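Local coordinates for protein chaperone SycD (Chlamydia pneumoniae, PDB 4NRH) that acts as a type III secretion chaperone of the LcrH/SycD family, binds the gatekeeper CopN, and probably escorts translocator proteins for secretion, at residues Ile80-Phe83 against Arg84-Phe88; Phe98-Gly101 against Ala102-Met106; Tyr117-Thr120 against Ala121-Asp125. All blocks are in the same frame, centred on the assembly; numbering follows the deposited sequence.

Contact 1 of 3, residues Ile80-Phe83 against Arg84-Phe88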
loop_
_atom_site.group_PDB
_atom_site.type_symbol
_atom_site.label_atom_id
_atom_site.label_comp_id
_atom_site.label_asym_id
_atom_site.label_seq_id
_atom_site.Cartn_x
_atom_site.Cartn_y
_atom_site.Cartn_z
ATOM N N ILE D 80 15.828 13.072 -6.674
ATOM C CA ILE D 80 15.969 12.074 -5.618
ATOM C C ILE D 80 14.753 11.152 -5.570
ATOM O O ILE D 80 14.893 9.933 -5.458
ATOM C CB ILE D 80 16.172 12.742 -4.242
ATOM C CG1 ILE D 80 17.557 13.389 -4.166
ATOM C CG2 ILE D 80 16.027 11.726 -3.126
ATOM C CD1 ILE D 80 17.749 14.295 -2.967
ATOM N N THR D 81 13.566 11.742 -5.662
ATOM C CA THR D 81 12.322 10.982 -5.724
ATOM C C THR D 81 12.344 9.958 -6.859
ATOM O O THR D 81 12.013 8.788 -6.663
ATOM C CB THR D 81 11.104 11.909 -5.911
ATOM O OG1 THR D 81 10.957 12.751 -4.760
ATOM C CG2 THR D 81 9.835 11.093 -6.104
ATOM N N VAL D 82 12.747 10.411 -8.041
ATOM C CA VAL D 82 12.760 9.571 -9.234
ATOM C C VAL D 82 13.772 8.427 -9.150
ATOM O O VAL D 82 13.442 7.276 -9.442
ATOM C CB VAL D 82 13.066 10.410 -10.493
ATOM C CG1 VAL D 82 13.273 9.510 -11.702
ATOM C CG2 VAL D 82 11.947 11.410 -10.747
ATOM N N PHE D 83 14.998 8.745 -8.744
ATOM C CA PHE D 83 16.065 7.749 -8.694
ATOM C C PHE D 83 15.799 6.655 -7.661
ATOM O O PHE D 83 16.172 5.502 -7.870
ATOM C CB PHE D 83 17.415 8.419 -8.423
ATOM C CG PHE D 83 17.877 9.314 -9.538
ATOM C CD1 PHE D 83 17.776 8.901 -10.857
ATOM C CD2 PHE D 83 18.421 10.560 -9.271
ATOM C CE1 PHE D 83 18.197 9.717 -11.889
ATOM C CE2 PHE D 83 18.843 11.382 -10.300
ATOM C CZ PHE D 83 18.730 10.960 -11.610
ATOM N N ARG D 84 15.165 7.015 -6.549
ATOM C CA ARG D 84 14.777 6.022 -5.550
ATOM C C ARG D 84 13.792 5.007 -6.128
ATOM O O ARG D 84 13.890 3.814 -5.848
ATOM C CB ARG D 84 14.176 6.692 -4.311
ATOM C CG ARG D 84 15.186 7.446 -3.460
ATOM C CD ARG D 84 14.706 7.566 -2.023
ATOM N NE ARG D 84 15.724 8.146 -1.151
ATOM C CZ ARG D 84 15.602 9.317 -0.535
ATOM N NH1 ARG D 84 14.499 10.037 -0.684
ATOM N NH2 ARG D 84 16.583 9.765 0.237
ATOM N N TRP D 85 12.843 5.489 -6.927
ATOM C CA TRP D 85 11.898 4.608 -7.609
ATOM C C TRP D 85 12.617 3.669 -8.574
ATOM O O TRP D 85 12.308 2.480 -8.647
ATOM C CB TRP D 85 10.841 5.422 -8.362
ATOM C CG TRP D 85 9.674 5.831 -7.512
ATOM C CD1 TRP D 85 9.356 7.096 -7.110
ATOM C CD2 TRP D 85 8.669 4.970 -6.963
ATOM N NE1 TRP D 85 8.214 7.076 -6.344
ATOM C CE2 TRP D 85 7.773 5.781 -6.238
ATOM C CE3 TRP D 85 8.441 3.591 -7.013
ATOM C CZ2 TRP D 85 6.669 5.262 -5.569
ATOM C CZ3 TRP D 85 7.342 3.076 -6.348
ATOM C CH2 TRP D 85 6.470 3.910 -5.637
ATOM N N LEU D 86 13.572 4.219 -9.319
ATOM C CA LEU D 86 14.364 3.437 -10.263
ATOM C C LEU D 86 15.156 2.353 -9.543
ATOM O O LEU D 86 15.232 1.212 -10.001
ATOM C CB LEU D 86 15.311 4.343 -11.046
ATOM C CG LEU D 86 14.678 5.170 -12.164
ATOM C CD1 LEU D 86 15.692 6.145 -12.725
ATOM C CD2 LEU D 86 14.141 4.260 -13.257
ATOM N N VAL D 87 15.747 2.725 -8.413
ATOM C CA VAL D 87 16.511 1.793 -7.598
ATOM C C VAL D 87 15.588 0.727 -7.009
ATOM O O VAL D 87 15.963 -0.439 -6.886
ATOM C CB VAL D 87 17.266 2.541 -6.471
ATOM C CG1 VAL D 87 17.536 1.630 -5.290
ATOM C CG2 VAL D 87 18.560 3.141 -7.005
ATOM N N PHE D 88 14.364 1.131 -6.684
ATOM C CA PHE D 88 13.350 0.204 -6.193
ATOM C C PHE D 88 13.009 -0.850 -7.243
ATOM O O PHE D 88 12.852 -2.028 -6.926
ATOM C CB PHE D 88 12.088 0.968 -5.773
ATOM C CG PHE D 88 10.889 0.088 -5.539
ATOM C CD1 PHE D 88 10.698 -0.531 -4.316
ATOM C CD2 PHE D 88 9.943 -0.099 -6.535
ATOM C CE1 PHE D 88 9.595 -1.337 -4.095
ATOM C CE2 PHE D 88 8.838 -0.903 -6.321
ATOM C CZ PHE D 88 8.664 -1.521 -5.099
#
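I80 and R84 sit one turn apart on helix 76-89, which packs between helices 57-72 and 94-106 of this all-helical chaperone. The helical ladder joins them: R84 N gives its hydrogen to I80 O at 3.1 Å. L86 N to V82 O and V87 N to F83 O are further regular rungs. The I80 and R84 side chains leave the helix in the same direction. The methyl CG2 of I80 lies over one face of the R84 guanidinium, toward its rim, with I80 CG2 3.3 Å from R84 NH1. CG2 stands anti to the backbone N (CG1 has chi1 -71°), which turns this methyl toward the guanidinium. The R84 chain, extended from CG to NE, carries the group back over it. T81 and W85 also lie alongside each other. The bond from W85 N to T81 O is weak, at 3.4 Å. The indole atom W85 CD1 comes to 3.2 Å from the same T81 O, obliquely to the ring. On another side of the helix, L86 CD1 meets the edge of the F83 ring near its plane, 3.9 Å from F83 CD1. V82 CG1 adds a looser touch, 4.3 Å from L86 CD1. L86 goes on to V63 and Y64 of helix 57-72, while F83 packs on S99 and S103 of helix 94-106. R84 also touches E32, and F88 reaches S278 of the CopN chain. The I80 methyl on the guanidinium face is an apolar contact that uses none of the N-H groups.

Contact 2 of 3, residues Phe98-Gly101 against Ala102-Met106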
loop_
_atom_site.group_PDB
_atom_site.type_symbol
_atom_site.label_atom_id
_atom_site.label_comp_id
_atom_site.label_asym_id
_atom_site.label_seq_id
_atom_site.Cartn_x
_atom_site.Cartn_y
_atom_site.Cartn_z
ATOM N N PHE D 98 24.290 5.920 -8.659
ATOM C CA PHE D 98 25.279 6.982 -8.800
ATOM C C PHE D 98 24.591 8.338 -8.912
ATOM O O PHE D 98 24.990 9.305 -8.263
ATOM C CB PHE D 98 26.168 6.735 -10.021
ATOM C CG PHE D 98 27.543 7.335 -9.907
ATOM C CD1 PHE D 98 27.909 8.067 -8.789
ATOM C CD2 PHE D 98 28.469 7.169 -10.923
ATOM C CE1 PHE D 98 29.172 8.619 -8.684
ATOM C CE2 PHE D 98 29.735 7.720 -10.825
ATOM C CZ PHE D 98 30.086 8.444 -9.705
ATOM N N SER D 99 23.556 8.398 -9.742
ATOM C CA SER D 99 22.784 9.621 -9.912
ATOM C C SER D 99 22.007 9.960 -8.645
ATOM O O SER D 99 21.794 11.131 -8.332
ATOM C CB SER D 99 21.833 9.490 -11.102
ATOM O OG SER D 99 22.552 9.371 -12.318
ATOM N N LEU D 100 21.582 8.929 -7.919
ATOM C CA LEU D 100 20.921 9.125 -6.634
ATOM C C LEU D 100 21.908 9.720 -5.636
ATOM O O LEU D 100 21.574 10.635 -4.883
ATOM C CB LEU D 100 20.352 7.806 -6.105
ATOM C CG LEU D 100 19.790 7.823 -4.680
ATOM C CD1 LEU D 100 18.727 8.904 -4.525
ATOM C CD2 LEU D 100 19.235 6.459 -4.297
ATOM N N GLY D 101 23.128 9.190 -5.640
ATOM C CA GLY D 101 24.182 9.676 -4.770
ATOM C C GLY D 101 24.550 11.118 -5.050
ATOM O O GLY D 101 24.724 11.914 -4.127
ATOM N N ALA D 102 24.675 11.452 -6.332
ATOM C CA ALA D 102 25.010 12.808 -6.752
ATOM C C ALA D 102 23.934 13.806 -6.337
ATOM O O ALA D 102 24.240 14.919 -5.909
ATOM C CB ALA D 102 25.223 12.855 -8.258
ATOM N N SER D 103 22.674 13.400 -6.466
ATOM C CA SER D 103 21.549 14.254 -6.099
ATOM C C SER D 103 21.513 14.509 -4.597
ATOM O O SER D 103 21.286 15.637 -4.155
ATOM C CB SER D 103 20.234 13.625 -6.559
ATOM O OG SER D 103 20.153 13.590 -7.974
ATOM N N LEU D 104 21.739 13.457 -3.816
ATOM C CA LEU D 104 21.831 13.580 -2.366
ATOM C C LEU D 104 23.037 14.428 -1.973
ATOM O O LEU D 104 22.978 15.208 -1.021
ATOM C CB LEU D 104 21.917 12.199 -1.710
ATOM C CG LEU D 104 20.682 11.304 -1.830
ATOM C CD1 LEU D 104 21.031 9.860 -1.502
ATOM C CD2 LEU D 104 19.563 11.807 -0.929
ATOM N N HIS D 105 24.131 14.260 -2.710
ATOM C CA HIS D 105 25.349 15.037 -2.500
ATOM C C HIS D 105 25.063 16.530 -2.662
ATOM O O HIS D 105 25.418 17.336 -1.801
ATOM C CB HIS D 105 26.440 14.583 -3.478
ATOM C CG HIS D 105 27.788 15.187 -3.223
ATOM N ND1 HIS D 105 28.954 14.613 -3.684
ATOM C CD2 HIS D 105 28.161 16.307 -2.558
ATOM C CE1 HIS D 105 29.984 15.352 -3.316
ATOM N NE2 HIS D 105 29.530 16.387 -2.632
ATOM N N MET D 106 24.418 16.889 -3.768
ATOM C CA MET D 106 24.071 18.280 -4.039
ATOM C C MET D 106 23.052 18.809 -3.032
ATOM O O MET D 106 22.956 20.016 -2.810
ATOM C CB MET D 106 23.525 18.427 -5.461
ATOM C CG MET D 106 24.524 18.082 -6.555
ATOM S SD MET D 106 26.022 19.081 -6.480
ATOM C CE MET D 106 25.341 20.733 -6.616
#
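S103 doubles its hold on S99. Both its backbone and its hydroxyl donate to the carbonyl of S99. S103 N lies 3.1 Å from S99 O, and S103 OG lies 3.0 Å from S99 O. The two donors come from opposite faces of the carbonyl plane. The hydroxyl can fold back in this way because OG stands beside the backbone N, with chi1 -67°. The amide is tilted 35° from the plane, more than the hydroxyl. S103 OG also bonds S79 OG, which ties this turn to helix 76-89, and S99 OG bonds Y64 OH of helix 57-72. The rest of the ladder is regular: A102 N bonds F98 O, L104 N bonds L100 O, and H105 N bonds G101 O, all within 2.8 to 3.0 Å. The ring of H105 is held as well, since its ND1 bonds Y117 OH.

These turns belong to helix 94-106, which lies with helix 110-123 in the tetratricopeptide repeat range. In such a repeat two antiparallel helices pack as a hairpin, and A102 rests on Y117 of the second helix.

The apolar part is a leucine pair. L100 CG is anti to its own nitrogen, chi1 172°, whereas L104 CG lies beside its nitrogen. The two side chains therefore leave the helix in different directions, and their ends cross. The methyls meet there, with L100 CD1 3.9 Å from L104 CD1. L104 CG also rests 3.3 Å from L100 O, the carbonyl its amide uses.

Contact 3 of 3, residues Tyr117-Thr120 against Ala121-Asp125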
loop_
_atom_site.group_PDB
_atom_site.type_symbol
_atom_site.label_atom_id
_atom_site.label_comp_id
_atom_site.label_asym_id
_atom_site.label_seq_id
_atom_site.Cartn_x
_atom_site.Cartn_y
_atom_site.Cartn_z
ATOM N N TYR D 117 26.782 5.955 -3.077
ATOM C CA TYR D 117 28.106 5.847 -3.685
ATOM C C TYR D 117 28.735 4.486 -3.399
ATOM O O TYR D 117 29.367 3.887 -4.271
ATOM C CB TYR D 117 29.026 6.960 -3.178
ATOM C CG TYR D 117 28.714 8.331 -3.735
ATOM C CD1 TYR D 117 28.195 8.484 -5.013
ATOM C CD2 TYR D 117 28.952 9.475 -2.983
ATOM C CE1 TYR D 117 27.915 9.738 -5.526
ATOM C CE2 TYR D 117 28.676 10.731 -3.487
ATOM C CZ TYR D 117 28.159 10.858 -4.757
ATOM O OH TYR D 117 27.884 12.110 -5.256
ATOM N N GLY D 118 28.559 4.008 -2.171
ATOM C CA GLY D 118 29.099 2.725 -1.759
ATOM C C GLY D 118 28.503 1.565 -2.533
ATOM O O GLY D 118 29.208 0.625 -2.897
ATOM N N VAL D 119 27.200 1.634 -2.785
ATOM C CA VAL D 119 26.520 0.609 -3.566
ATOM C C VAL D 119 26.996 0.641 -5.017
ATOM O O VAL D 119 27.216 -0.403 -5.633
ATOM C CB VAL D 119 24.990 0.785 -3.521
ATOM C CG1 VAL D 119 24.314 -0.156 -4.504
ATOM C CG2 VAL D 119 24.473 0.543 -2.111
ATOM N N THR D 120 27.163 1.850 -5.548
ATOM C CA THR D 120 27.668 2.038 -6.904
ATOM C C THR D 120 29.023 1.356 -7.068
ATOM O O THR D 120 29.293 0.726 -8.091
ATOM C CB THR D 120 27.802 3.533 -7.260
ATOM O OG1 THR D 120 26.558 4.200 -7.015
ATOM C CG2 THR D 120 28.183 3.703 -8.723
ATOM N N ALA D 121 29.868 1.489 -6.051
ATOM C CA ALA D 121 31.184 0.859 -6.044
ATOM C C ALA D 121 31.068 -0.661 -6.138
ATOM O O ALA D 121 31.754 -1.295 -6.936
ATOM C CB ALA D 121 31.953 1.256 -4.797
ATOM N N VAL D 122 30.203 -1.234 -5.305
ATOM C CA VAL D 122 29.962 -2.673 -5.295
ATOM C C VAL D 122 29.505 -3.172 -6.665
ATOM O O VAL D 122 29.987 -4.191 -7.162
ATOM C CB VAL D 122 28.904 -3.054 -4.238
ATOM C CG1 VAL D 122 28.550 -4.530 -4.339
ATOM C CG2 VAL D 122 29.406 -2.717 -2.843
ATOM N N LEU D 123 28.577 -2.440 -7.273
ATOM C CA LEU D 123 28.012 -2.822 -8.562
ATOM C C LEU D 123 28.989 -2.565 -9.708
ATOM O O LEU D 123 28.864 -3.149 -10.785
ATOM C CB LEU D 123 26.706 -2.067 -8.810
ATOM C CG LEU D 123 25.573 -2.311 -7.810
ATOM C CD1 LEU D 123 24.388 -1.402 -8.108
ATOM C CD2 LEU D 123 25.146 -3.774 -7.810
ATOM N N ARG D 124 29.959 -1.688 -9.468
ATOM C CA ARG D 124 30.855 -1.221 -10.519
ATOM C C ARG D 124 32.279 -1.109 -9.977
ATOM O O ARG D 124 32.799 -0.008 -9.792
ATOM C CB ARG D 124 30.374 0.127 -11.059
ATOM C CG ARG D 124 30.847 0.468 -12.458
ATOM C CD ARG D 124 30.694 1.959 -12.717
ATOM N NE ARG D 124 29.310 2.355 -12.947
ATOM C CZ ARG D 124 28.900 3.618 -13.018
ATOM N NH1 ARG D 124 29.770 4.608 -12.871
ATOM N NH2 ARG D 124 27.621 3.892 -13.231
ATOM N N ASP D 125 32.895 -2.259 -9.720
ATOM C CA ASP D 125 34.169 -2.335 -9.003
ATOM C C ASP D 125 35.327 -1.576 -9.657
ATOM O O ASP D 125 36.185 -1.034 -8.961
ATOM C CB ASP D 125 34.571 -3.804 -8.828
ATOM C CG ASP D 125 35.663 -3.989 -7.792
ATOM O OD1 ASP D 125 35.817 -3.105 -6.924
ATOM O OD2 ASP D 125 36.369 -5.018 -7.849
#
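L123 N bonds V119 O at 2.9 Å, one of three regular backbone bonds in this turn of helix 110-123. The other two are A121 N to Y117 O at 3.0 Å, and V122 N to G118 O at 3.2 Å. The last rung is poor. R124 N is 2.9 Å from T120 O, but the angle at hydrogen is only 117° and the bond is weak. R124 N also bonds A121 O, three residues back, at 3.1 Å. This fits the end of the helix, since R124 is the first residue to leave helical backbone angles.

The apolar contact is between V119 and L123, whose side chains lie alongside each other. V119 CG1 is 3.8 Å from L123 CD1. The T120 methyl CG2 sits loosely over one face of the R124 guanidinium, 4.4 Å from R124 CZ. The arginine chain, bent at chi3 (-75°), folds back to bring the group there.

The guanidinium nitrogens have polar partners: NH1 a salt bridge to D127, NH2 a hydrogen bond to S94 OG. V119, T120 and L123 all lean on W97 of helix 94-106, while T120 meets P130 and A121 meets H131 of helix 129-140, which places the turn between these two helices.

From the N terminus, contact 1 lies on helix 76-89, contact 2 on helix 94-106 and contact 3 on helix 110-123. Each is local to its own helix, so none closes a long loop. They run in series, and none nests in or crosses another. Contacts 1 and 2 touch, their centres about 11 Å apart, and I80 reaches L104 across the gap. Contacts 2 and 3 touch as well, with centres about 13 Å apart, where Y117 and T120 lie against helix 94-106. Both fall in the tetratricopeptide repeat range. Contacts 1 and 3 do not meet; their nearest atoms are about 7 Å apart. Contact 2 therefore bridges the other two within three successive helices.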